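Local coordinates for protein yeast Cdc13 OB4 (Candida glabrata, PDB 3RMH) that forms a dimer through this C-terminal OB fold of a yeast telomere protein, which as a whole probably binds DNA, at residues T3-Y8 with R103-P108; Q18-Q23 with I115-I120; L32-I37 with I49-E54. The protein carries 2 engineered substitutions. One frame throughout, in Å; residues are numbered along the deposited sequence.

Overall arrangement
All three contacts belong to one OB-fold domain. Interactions 1 and 2 are adjacent, with centres about 10 Å apart, because strands 99-108 and 115-119 pair antiparallel: R107 N lies 2.7 Å from R116 O and R103 O lies 2.8 Å from I120 N, both probable hydrogen bonds. Interaction 3 is the pairing of strands 28-42 and 46-52. Its centre is about 13 Å from that of interaction 2 and about 19 Å from that of interaction 1, yet L32 touches both, its CD2 packing on L19 CD1 and its CD1 on V104 CG2. The second subunit reaches each contact, most extensively interaction 2.

Interaction 1 of 3, residues T3-Y8 with R103-P108; sequences TDITQY and RVFQRP
I5 lays its branch methyl CG2 over one face of the F105 ring, 4.0 Å from the ring centroid and 19° off the ring normal, a CH-pi contact. The beta-branch suits this place: chi1 of 59° sets CG1 between the backbone N and the carbonyl carbon, while CG2, anti to the carbonyl carbon, meets the CD1-CE1 side of the phenyl. T3 adds its CG2, which approaches F105 CE1 obliquely at 4.1 Å, although this threonine is poorly ordered. F105 and its neighbours lie on strand 99-108 of the OB-fold sheet, and residues 3-8 are the irregular N-terminal chain that leads into strand 9-11 and packs on strand 99-108. R107 bends at chi3 (-60°), and its NH2 lies at the F105 edge, in the ring plane. Its NH1 comes 3.2 Å from T3 OG1 at an angle too poor for a hydrogen bond. From the same side of the phenyl as I5, Y8 CE1 meets F105 CD1 obliquely at 4.3 Å, while I5 CA lies over the rim of one face of the tyrosine ring. A phenol suits this partly exposed site because its ring packs and its OH remains polar: a water links Y8 OH to Q106 O, donating to that carbonyl over 2.8 Å.

Interaction 2 of 3, residues Q18-Q23 with I115-I120; sequences QLNHLQ and IRWSPI
L19, on the short helix 16-19, meets the rim of the W117 indole with both backbone and side chain. Its carbonyl O lies 3.4 Å from W117 CZ2, at the ring edge and near the ring plane, while CB touches the same carbon at 3.9 Å and CD2 reaches CH2. The leucine crosses the indole at about a right angle. N20 comes next: CB leads away from the strand, but the amide turns back, and OD1 stands obliquely off the indole, too far from NE1 to bond. The hold on this asparagine lies elsewhere, since ND2 donates to V65 O and I67 O. H21 turns from the strand and bonds through NE2 to H21 NE2 of the second subunit. L22 closes a type I turn, its N bonding to L19 O, and its CD1 then reaches the indole edge 4.1 Å from CZ2. A water sits in the bend, donating to L19 O (2.9 Å) and L22 O (2.8 Å) and accepting from W117 NE1, which gives the buried indole N-H a weak partner. Q23 contributes its backbone: its O lies 3.4 Å from I115 CD1, the methyl that an extended chi2 (167°) carries out to the turn. W117 thus projects from strand 115-119 into the OB-fold interior, with helix 16-19 and its turn at the indole rim, the ring of Y30 of strand 28-42 meeting it with the planes at about 70°, V104 and Q106 of strand 99-108, and L68 of strand 68-73.

Interaction 3 of 3, residues L32-I37 with I49-E54; sequences LNVYII and IKVVNE
The Y35 ring meets the 49-54 segment by its edge: V52 O and N53 O lie near the ring plane, N53 O 3.5 Å from CD2, while E54 CA approaches obliquely and none of residues 49-54 covers a face. The other flat group, the N53 amide, merely packs ND2 against V34 CG1, at 3.5 Å; it bonds through ND2 to H14 O and through OD1 to I16 N. The strands pair antiparallel as a beta hairpin of the OB fold. Y35 and V52 form a hydrogen-bonded pair, Y35 N to V52 O at 2.9 Å and V52 N to Y35 O at 3.0 Å, and I37 N donates to K50 O at 167°. I36 and V51 are a non-hydrogen-bonded pair, with V51 CA 3.1 Å from Y35 O. The short axes lie at 126° rather than fully opposed, consistent with strong twist in a small barrel. Beta-branched residues suit such strands. V34 CG2 packs on V51 CB, and I36 CG2 meets I49 CG2 at 3.8 Å. I37 CG1 sits between the backbone N and the carbonyl carbon (chi1 55°), and an extended chi2 carries CD1 to V52 CG1 at 3.4 Å, tighter than usual; I37 also packs on I114 of the second subunit. Three backbone bonds join the strands here, others bonding elsewhere, and apolar branches make most of the side-chain contact.

Interaction 1 of 3, residues T3-Y8 with R103-P108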
loop_
_atom_site.group_PDB
_atom_site.type_symbol
_atom_site.label_atom_id
_atom_site.label_comp_id
_atom_site.label_asym_id
_atom_site.label_seq_id
_atom_site.Cartn_x
_atom_site.Cartn_y
_atom_site.Cartn_z
ATOM N N THR B 3 -18.098 11.760 -4.400
ATOM C CA THR B 3 -17.508 12.722 -3.474
ATOM C C THR B 3 -17.503 14.094 -4.130
ATOM O O THR B 3 -17.209 14.219 -5.320
ATOM C CB THR B 3 -16.066 12.359 -3.086
ATOM O OG1 THR B 3 -16.081 11.260 -2.169
ATOM C CG2 THR B 3 -15.377 13.550 -2.427
ATOM N N ASP B 4 -17.837 15.122 -3.357
ATOM C CA ASP B 4 -17.845 16.478 -3.884
ATOM C C ASP B 4 -16.450 17.083 -3.828
ATOM O O ASP B 4 -15.945 17.408 -2.755
ATOM C CB ASP B 4 -18.833 17.360 -3.121
ATOM C CG ASP B 4 -19.021 18.714 -3.775
ATOM O OD1 ASP B 4 -18.846 18.804 -5.008
ATOM O OD2 ASP B 4 -19.342 19.686 -3.057
ATOM N N ILE B 5 -15.834 17.227 -4.996
ATOM C CA ILE B 5 -14.501 17.804 -5.099
ATOM C C ILE B 5 -14.536 19.095 -5.913
ATOM O O ILE B 5 -13.495 19.613 -6.332
ATOM C CB ILE B 5 -13.541 16.833 -5.784
ATOM C CG1 ILE B 5 -14.073 16.492 -7.178
ATOM C CG2 ILE B 5 -13.381 15.579 -4.945
ATOM C CD1 ILE B 5 -12.990 16.075 -8.154
ATOM N N THR B 6 -15.743 19.606 -6.138
ATOM C CA THR B 6 -15.927 20.825 -6.916
ATOM C C THR B 6 -15.351 22.033 -6.191
ATOM O O THR B 6 -14.967 23.018 -6.814
ATOM C CB THR B 6 -17.415 21.073 -7.224
ATOM O OG1 THR B 6 -18.160 21.133 -6.002
ATOM C CG2 THR B 6 -17.964 19.950 -8.088
ATOM N N GLN B 7 -15.289 21.949 -4.868
ATOM C CA GLN B 7 -14.735 23.033 -4.073
ATOM C C GLN B 7 -13.206 23.054 -4.128
ATOM O O GLN B 7 -12.597 24.113 -4.006
ATOM C CB GLN B 7 -15.205 22.922 -2.622
ATOM C CG GLN B 7 -16.695 23.146 -2.431
ATOM C CD GLN B 7 -17.136 22.958 -0.994
ATOM O OE1 GLN B 7 -16.489 22.243 -0.229
ATOM N NE2 GLN B 7 -18.239 23.601 -0.623
ATOM N N TYR B 8 -12.597 21.889 -4.345
ATOM C CA TYR B 8 -11.150 21.725 -4.199
ATOM C C TYR B 8 -10.305 22.638 -5.089
ATOM O O TYR B 8 -10.611 22.842 -6.267
ATOM C CB TYR B 8 -10.750 20.253 -4.441
ATOM C CG TYR B 8 -11.198 19.294 -3.355
ATOM C CD1 TYR B 8 -10.466 18.152 -3.072
ATOM C CD2 TYR B 8 -12.359 19.525 -2.624
ATOM C CE1 TYR B 8 -10.868 17.268 -2.087
ATOM C CE2 TYR B 8 -12.773 18.641 -1.623
ATOM C CZ TYR B 8 -12.021 17.516 -1.365
ATOM O OH TYR B 8 -12.401 16.621 -0.395
ATOM N N ARG B 103 -4.568 13.294 -11.772
ATOM C CA ARG B 103 -5.004 14.310 -10.840
ATOM C C ARG B 103 -5.624 13.541 -9.693
ATOM O O ARG B 103 -6.593 12.810 -9.898
ATOM C CB ARG B 103 -6.035 15.229 -11.489
ATOM C CG ARG B 103 -5.441 16.128 -12.566
ATOM C CD ARG B 103 -6.460 17.155 -13.083
ATOM N NE ARG B 103 -7.550 16.529 -13.829
ATOM C CZ ARG B 103 -8.841 16.665 -13.532
ATOM N NH1 ARG B 103 -9.216 17.411 -12.500
ATOM N NH2 ARG B 103 -9.759 16.057 -14.269
ATOM N N VAL B 104 -5.057 13.682 -8.496
ATOM C CA VAL B 104 -5.469 12.836 -7.380
ATOM C C VAL B 104 -5.942 13.656 -6.170
ATOM O O VAL B 104 -5.604 14.827 -6.035
ATOM C CB VAL B 104 -4.349 11.850 -6.954
ATOM C CG1 VAL B 104 -3.917 10.981 -8.147
ATOM C CG2 VAL B 104 -3.143 12.593 -6.390
ATOM N N PHE B 105 -6.728 13.016 -5.306
ATOM C CA PHE B 105 -7.204 13.634 -4.078
ATOM C C PHE B 105 -7.312 12.569 -2.984
ATOM O O PHE B 105 -7.320 11.367 -3.276
ATOM C CB PHE B 105 -8.551 14.352 -4.311
ATOM C CG PHE B 105 -9.711 13.414 -4.506
ATOM C CD1 PHE B 105 -10.651 13.230 -3.497
ATOM C CD2 PHE B 105 -9.842 12.690 -5.673
ATOM C CE1 PHE B 105 -11.708 12.352 -3.673
ATOM C CE2 PHE B 105 -10.892 11.805 -5.848
ATOM C CZ PHE B 105 -11.825 11.641 -4.860
ATOM N N GLN B 106 -7.371 13.009 -1.732
ATOM C CA GLN B 106 -7.540 12.097 -0.596
ATOM C C GLN B 106 -8.989 11.701 -0.422
ATOM O O GLN B 106 -9.863 12.547 -0.175
ATOM C CB GLN B 106 -7.071 12.726 0.714
ATOM C CG GLN B 106 -5.592 13.001 0.813
ATOM C CD GLN B 106 -5.300 14.129 1.770
ATOM O OE1 GLN B 106 -5.828 15.227 1.619
ATOM N NE2 GLN B 106 -4.466 13.867 2.763
ATOM N N ARG B 107 -9.246 10.408 -0.519
ATOM C CA ARG B 107 -10.588 9.911 -0.279
ATOM C C ARG B 107 -10.637 9.255 1.105
ATOM O O ARG B 107 -9.854 8.348 1.412
ATOM C CB ARG B 107 -10.995 8.920 -1.365
ATOM C CG ARG B 107 -12.406 8.406 -1.226
ATOM C CD ARG B 107 -12.730 7.419 -2.327
ATOM N NE ARG B 107 -12.616 8.028 -3.648
ATOM C CZ ARG B 107 -13.608 8.671 -4.260
ATOM N NH1 ARG B 107 -14.788 8.786 -3.665
ATOM N NH2 ARG B 107 -13.423 9.193 -5.466
ATOM N N PRO B 108 -11.545 9.727 1.955
ATOM C CA PRO B 108 -11.713 9.143 3.287
ATOM C C PRO B 108 -12.599 7.908 3.215
ATOM O O PRO B 108 -13.533 7.876 2.412
ATOM C CB PRO B 108 -12.451 10.246 4.041
ATOM C CG PRO B 108 -13.307 10.870 2.986
ATOM C CD PRO B 108 -12.503 10.820 1.704
HETATM O O HOH W 1 -10.770 15.072 0.610
#

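Interaction 2 of 3, residues Q18-Q23 with I115-I120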
loop_
_atom_site.group_PDB
_atom_site.type_symbol
_atom_site.label_atom_id
_atom_site.label_comp_id
_atom_site.label_asym_id
_atom_site.label_seq_id
_atom_site.Cartn_x
_atom_site.Cartn_y
_atom_site.Cartn_z
ATOM N N GLN B 18 5.880 13.612 0.503
ATOM C CA GLN B 18 5.145 14.613 1.269
ATOM C C GLN B 18 3.647 14.320 1.289
ATOM O O GLN B 18 2.980 14.543 2.298
ATOM C CB GLN B 18 5.403 16.021 0.720
ATOM C CG GLN B 18 6.865 16.442 0.765
ATOM C CD GLN B 18 7.076 17.907 0.408
ATOM O OE1 GLN B 18 6.163 18.583 -0.074
ATOM N NE2 GLN B 18 8.285 18.405 0.651
ATOM N N LEU B 19 3.123 13.814 0.180
ATOM C CA LEU B 19 1.705 13.504 0.084
ATOM C C LEU B 19 1.344 12.349 1.008
ATOM O O LEU B 19 0.273 12.340 1.619
ATOM C CB LEU B 19 1.326 13.151 -1.352
ATOM C CG LEU B 19 1.445 14.269 -2.397
ATOM C CD1 LEU B 19 1.008 13.766 -3.753
ATOM C CD2 LEU B 19 0.592 15.457 -1.976
ATOM N N ASN B 20 2.241 11.370 1.108
ATOM C CA ASN B 20 1.990 10.202 1.959
ATOM C C ASN B 20 1.989 10.527 3.436
ATOM O O ASN B 20 1.542 9.720 4.251
ATOM C CB ASN B 20 3.007 9.091 1.686
ATOM C CG ASN B 20 2.634 8.257 0.486
ATOM O OD1 ASN B 20 1.452 7.991 0.248
ATOM N ND2 ASN B 20 3.639 7.841 -0.283
ATOM N N HIS B 21 2.506 11.697 3.787
ATOM C CA HIS B 21 2.543 12.094 5.198
ATOM C C HIS B 21 1.341 12.928 5.627
ATOM O O HIS B 21 1.113 13.118 6.826
ATOM C CB HIS B 21 3.846 12.821 5.534
ATOM C CG HIS B 21 4.987 11.889 5.818
ATOM N ND1 HIS B 21 5.329 11.511 7.088
ATOM C CD2 HIS B 21 5.827 11.239 4.974
ATOM C CE1 HIS B 21 6.358 10.670 7.028
ATOM N NE2 HIS B 21 6.674 10.494 5.769
ATOM N N LEU B 22 0.576 13.424 4.659
ATOM C CA LEU B 22 -0.558 14.302 4.975
ATOM C C LEU B 22 -1.561 13.572 5.862
ATOM O O LEU B 22 -2.202 12.607 5.434
ATOM C CB LEU B 22 -1.235 14.806 3.701
ATOM C CG LEU B 22 -0.475 15.842 2.868
ATOM C CD1 LEU B 22 -1.185 16.056 1.543
ATOM C CD2 LEU B 22 -0.331 17.165 3.610
ATOM N N GLN B 23 -1.678 14.047 7.097
ATOM C CA GLN B 23 -2.486 13.417 8.136
ATOM C C GLN B 23 -3.966 13.778 8.036
ATOM O O GLN B 23 -4.839 12.981 8.375
ATOM C CB GLN B 23 -1.963 13.841 9.510
ATOM C CG GLN B 23 -2.702 13.208 10.678
ATOM C CD GLN B 23 -1.789 12.372 11.557
ATOM O OE1 GLN B 23 -0.573 12.569 11.572
ATOM N NE2 GLN B 23 -2.372 11.428 12.291
ATOM N N ILE B 115 -6.408 6.914 4.997
ATOM C CA ILE B 115 -6.545 7.824 3.867
ATOM C C ILE B 115 -6.124 7.079 2.603
ATOM O O ILE B 115 -5.082 6.431 2.577
ATOM C CB ILE B 115 -5.705 9.098 4.055
ATOM C CG1 ILE B 115 -6.388 10.014 5.069
ATOM C CG2 ILE B 115 -5.532 9.838 2.711
ATOM C CD1 ILE B 115 -5.511 11.143 5.561
ATOM N N ARG B 116 -6.947 7.143 1.566
ATOM C CA ARG B 116 -6.551 6.554 0.288
ATOM C C ARG B 116 -6.602 7.610 -0.800
ATOM O O ARG B 116 -7.544 8.394 -0.860
ATOM C CB ARG B 116 -7.451 5.371 -0.081
ATOM C CG ARG B 116 -7.261 4.149 0.810
ATOM C CD ARG B 116 -8.256 3.054 0.470
ATOM N NE ARG B 116 -8.102 1.881 1.335
ATOM C CZ ARG B 116 -8.572 1.801 2.577
ATOM N NH1 ARG B 116 -9.213 2.831 3.113
ATOM N NH2 ARG B 116 -8.391 0.697 3.294
ATOM N N TRP B 117 -5.583 7.623 -1.649
ATOM C CA TRP B 117 -5.514 8.542 -2.775
ATOM C C TRP B 117 -6.280 7.949 -3.956
ATOM O O TRP B 117 -6.229 6.738 -4.214
ATOM C CB TRP B 117 -4.041 8.806 -3.136
ATOM C CG TRP B 117 -3.386 9.638 -2.076
ATOM C CD1 TRP B 117 -2.774 9.191 -0.930
ATOM C CD2 TRP B 117 -3.334 11.079 -2.027
ATOM N NE1 TRP B 117 -2.328 10.268 -0.186
ATOM C CE2 TRP B 117 -2.660 11.415 -0.821
ATOM C CE3 TRP B 117 -3.782 12.085 -2.873
ATOM C CZ2 TRP B 117 -2.419 12.754 -0.476
ATOM C CZ3 TRP B 117 -3.553 13.405 -2.508
ATOM C CH2 TRP B 117 -2.869 13.728 -1.329
ATOM N N SER B 118 -6.983 8.808 -4.679
ATOM C CA SER B 118 -7.871 8.361 -5.738
ATOM C C SER B 118 -7.734 9.349 -6.884
ATOM O O SER B 118 -7.480 10.518 -6.640
ATOM C CB SER B 118 -9.308 8.384 -5.211
ATOM O OG SER B 118 -10.154 7.555 -5.980
ATOM N N PRO B 119 -7.896 8.885 -8.131
ATOM C CA PRO B 119 -7.766 9.790 -9.272
ATOM C C PRO B 119 -9.097 10.362 -9.753
ATOM O O PRO B 119 -10.153 9.767 -9.542
ATOM C CB PRO B 119 -7.166 8.885 -10.352
ATOM C CG PRO B 119 -7.780 7.542 -10.072
ATOM C CD PRO B 119 -7.978 7.473 -8.551
ATOM N N ILE B 120 -9.037 11.502 -10.430
ATOM C CA ILE B 120 -10.238 12.177 -10.900
ATOM C C ILE B 120 -10.368 12.114 -12.411
ATOM O O ILE B 120 -9.432 12.462 -13.113
ATOM C CB ILE B 120 -10.196 13.661 -10.515
ATOM C CG1 ILE B 120 -10.145 13.799 -8.995
ATOM C CG2 ILE B 120 -11.395 14.401 -11.108
ATOM C CD1 ILE B 120 -9.602 15.124 -8.527
HETATM O O HOH W 2 -2.215 11.457 2.880
#

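Interaction 3 of 3, residues L32-I37 with I49-E54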
loop_
_atom_site.group_PDB
_atom_site.type_symbol
_atom_site.label_atom_id
_atom_site.label_comp_id
_atom_site.label_asym_id
_atom_site.label_seq_id
_atom_site.Cartn_x
_atom_site.Cartn_y
_atom_site.Cartn_z
ATOM N N LEU B 32 -0.155 15.274 -10.817
ATOM C CA LEU B 32 1.082 14.523 -10.792
ATOM C C LEU B 32 1.456 14.072 -12.192
ATOM O O LEU B 32 0.594 13.635 -12.947
ATOM C CB LEU B 32 0.906 13.270 -9.939
ATOM C CG LEU B 32 0.436 13.487 -8.506
ATOM C CD1 LEU B 32 0.264 12.145 -7.838
ATOM C CD2 LEU B 32 1.444 14.355 -7.762
ATOM N N ASN B 33 2.732 14.204 -12.532
ATOM C CA ASN B 33 3.288 13.545 -13.709
ATOM C C ASN B 33 4.256 12.485 -13.228
ATOM O O ASN B 33 5.369 12.798 -12.800
ATOM C CB ASN B 33 3.974 14.563 -14.639
ATOM C CG ASN B 33 2.979 15.475 -15.316
ATOM O OD1 ASN B 33 2.312 15.079 -16.275
ATOM N ND2 ASN B 33 2.854 16.699 -14.810
ATOM N N VAL B 34 3.819 11.229 -13.263
ATOM C CA VAL B 34 4.511 10.191 -12.522
ATOM C C VAL B 34 4.589 8.896 -13.292
ATOM O O VAL B 34 3.832 8.696 -14.239
ATOM C CB VAL B 34 3.819 9.946 -11.161
ATOM C CG1 VAL B 34 4.079 11.119 -10.243
ATOM C CG2 VAL B 34 2.313 9.748 -11.355
ATOM N N TYR B 35 5.505 8.024 -12.880
ATOM C CA TYR B 35 5.657 6.713 -13.508
ATOM C C TYR B 35 4.747 5.710 -12.861
ATOM O O TYR B 35 4.760 5.576 -11.643
ATOM C CB TYR B 35 7.084 6.210 -13.359
ATOM C CG TYR B 35 8.071 7.017 -14.151
ATOM C CD1 TYR B 35 8.361 6.684 -15.466
ATOM C CD2 TYR B 35 8.699 8.118 -13.596
ATOM C CE1 TYR B 35 9.267 7.421 -16.209
ATOM C CE2 TYR B 35 9.605 8.869 -14.336
ATOM C CZ TYR B 35 9.885 8.509 -15.638
ATOM O OH TYR B 35 10.786 9.248 -16.374
ATOM N N ILE B 36 3.981 4.986 -13.666
ATOM C CA ILE B 36 3.192 3.866 -13.131
ATOM C C ILE B 36 4.104 2.659 -13.065
ATOM O O ILE B 36 4.630 2.230 -14.085
ATOM C CB ILE B 36 1.991 3.551 -14.049
ATOM C CG1 ILE B 36 1.006 4.730 -14.045
ATOM C CG2 ILE B 36 1.347 2.226 -13.635
ATOM C CD1 ILE B 36 -0.148 4.612 -15.006
ATOM N N ILE B 37 4.307 2.096 -11.878
ATOM C CA ILE B 37 5.228 0.961 -11.773
ATOM C C ILE B 37 4.574 -0.369 -11.430
ATOM O O ILE B 37 5.197 -1.409 -11.539
ATOM C CB ILE B 37 6.340 1.226 -10.763
ATOM C CG1 ILE B 37 5.730 1.591 -9.404
ATOM C CG2 ILE B 37 7.260 2.321 -11.289
ATOM C CD1 ILE B 37 6.742 1.669 -8.299
ATOM N N ILE B 49 -3.098 1.311 -8.424
ATOM C CA ILE B 49 -1.995 1.750 -9.291
ATOM C C ILE B 49 -0.909 2.384 -8.427
ATOM O O ILE B 49 -1.168 3.366 -7.738
ATOM C CB ILE B 49 -2.509 2.797 -10.283
ATOM C CG1 ILE B 49 -3.671 2.228 -11.099
ATOM C CG2 ILE B 49 -1.397 3.311 -11.211
ATOM C CD1 ILE B 49 -4.354 3.258 -11.987
ATOM N N LYS B 50 0.305 1.835 -8.464
ATOM C CA LYS B 50 1.417 2.421 -7.717
ATOM C C LYS B 50 2.235 3.340 -8.622
ATOM O O LYS B 50 2.613 2.949 -9.721
ATOM C CB LYS B 50 2.324 1.327 -7.128
ATOM C CG LYS B 50 1.641 0.482 -6.021
ATOM C CD LYS B 50 2.637 -0.415 -5.290
ATOM C CE LYS B 50 1.954 -1.279 -4.220
ATOM N NZ LYS B 50 1.143 -2.383 -4.820
ATOM N N VAL B 51 2.499 4.553 -8.150
ATOM C CA VAL B 51 3.247 5.538 -8.933
ATOM C C VAL B 51 4.391 6.145 -8.133
ATOM O O VAL B 51 4.323 6.236 -6.902
ATOM C CB VAL B 51 2.328 6.683 -9.452
ATOM C CG1 VAL B 51 1.161 6.124 -10.262
ATOM C CG2 VAL B 51 1.796 7.537 -8.284
ATOM N N VAL B 52 5.433 6.549 -8.854
ATOM C CA VAL B 52 6.637 7.175 -8.301
ATOM C C VAL B 52 7.040 8.384 -9.148
ATOM O O VAL B 52 6.701 8.454 -10.327
ATOM C CB VAL B 52 7.818 6.182 -8.257
ATOM C CG1 VAL B 52 7.422 4.944 -7.468
ATOM C CG2 VAL B 52 8.271 5.800 -9.685
ATOM N N ASN B 53 7.760 9.335 -8.555
ATOM C CA ASN B 53 8.205 10.508 -9.293
ATOM C C ASN B 53 9.348 10.171 -10.269
ATOM O O ASN B 53 9.409 10.714 -11.370
ATOM C CB ASN B 53 8.605 11.652 -8.341
ATOM C CG ASN B 53 7.410 12.249 -7.577
ATOM O OD1 ASN B 53 7.372 12.221 -6.345
ATOM N ND2 ASN B 53 6.448 12.806 -8.305
ATOM N N GLU B 54 10.244 9.273 -9.863
ATOM C CA GLU B 54 11.380 8.862 -10.703
ATOM C C GLU B 54 11.608 7.353 -10.626
ATOM O O GLU B 54 11.447 6.750 -9.569
ATOM C CB GLU B 54 12.652 9.576 -10.247
ATOM C CG GLU B 54 12.607 11.078 -10.385
ATOM C CD GLU B 54 12.677 11.531 -11.832
ATOM O OE1 GLU B 54 13.284 10.806 -12.656
ATOM O OE2 GLU B 54 12.121 12.610 -12.144
#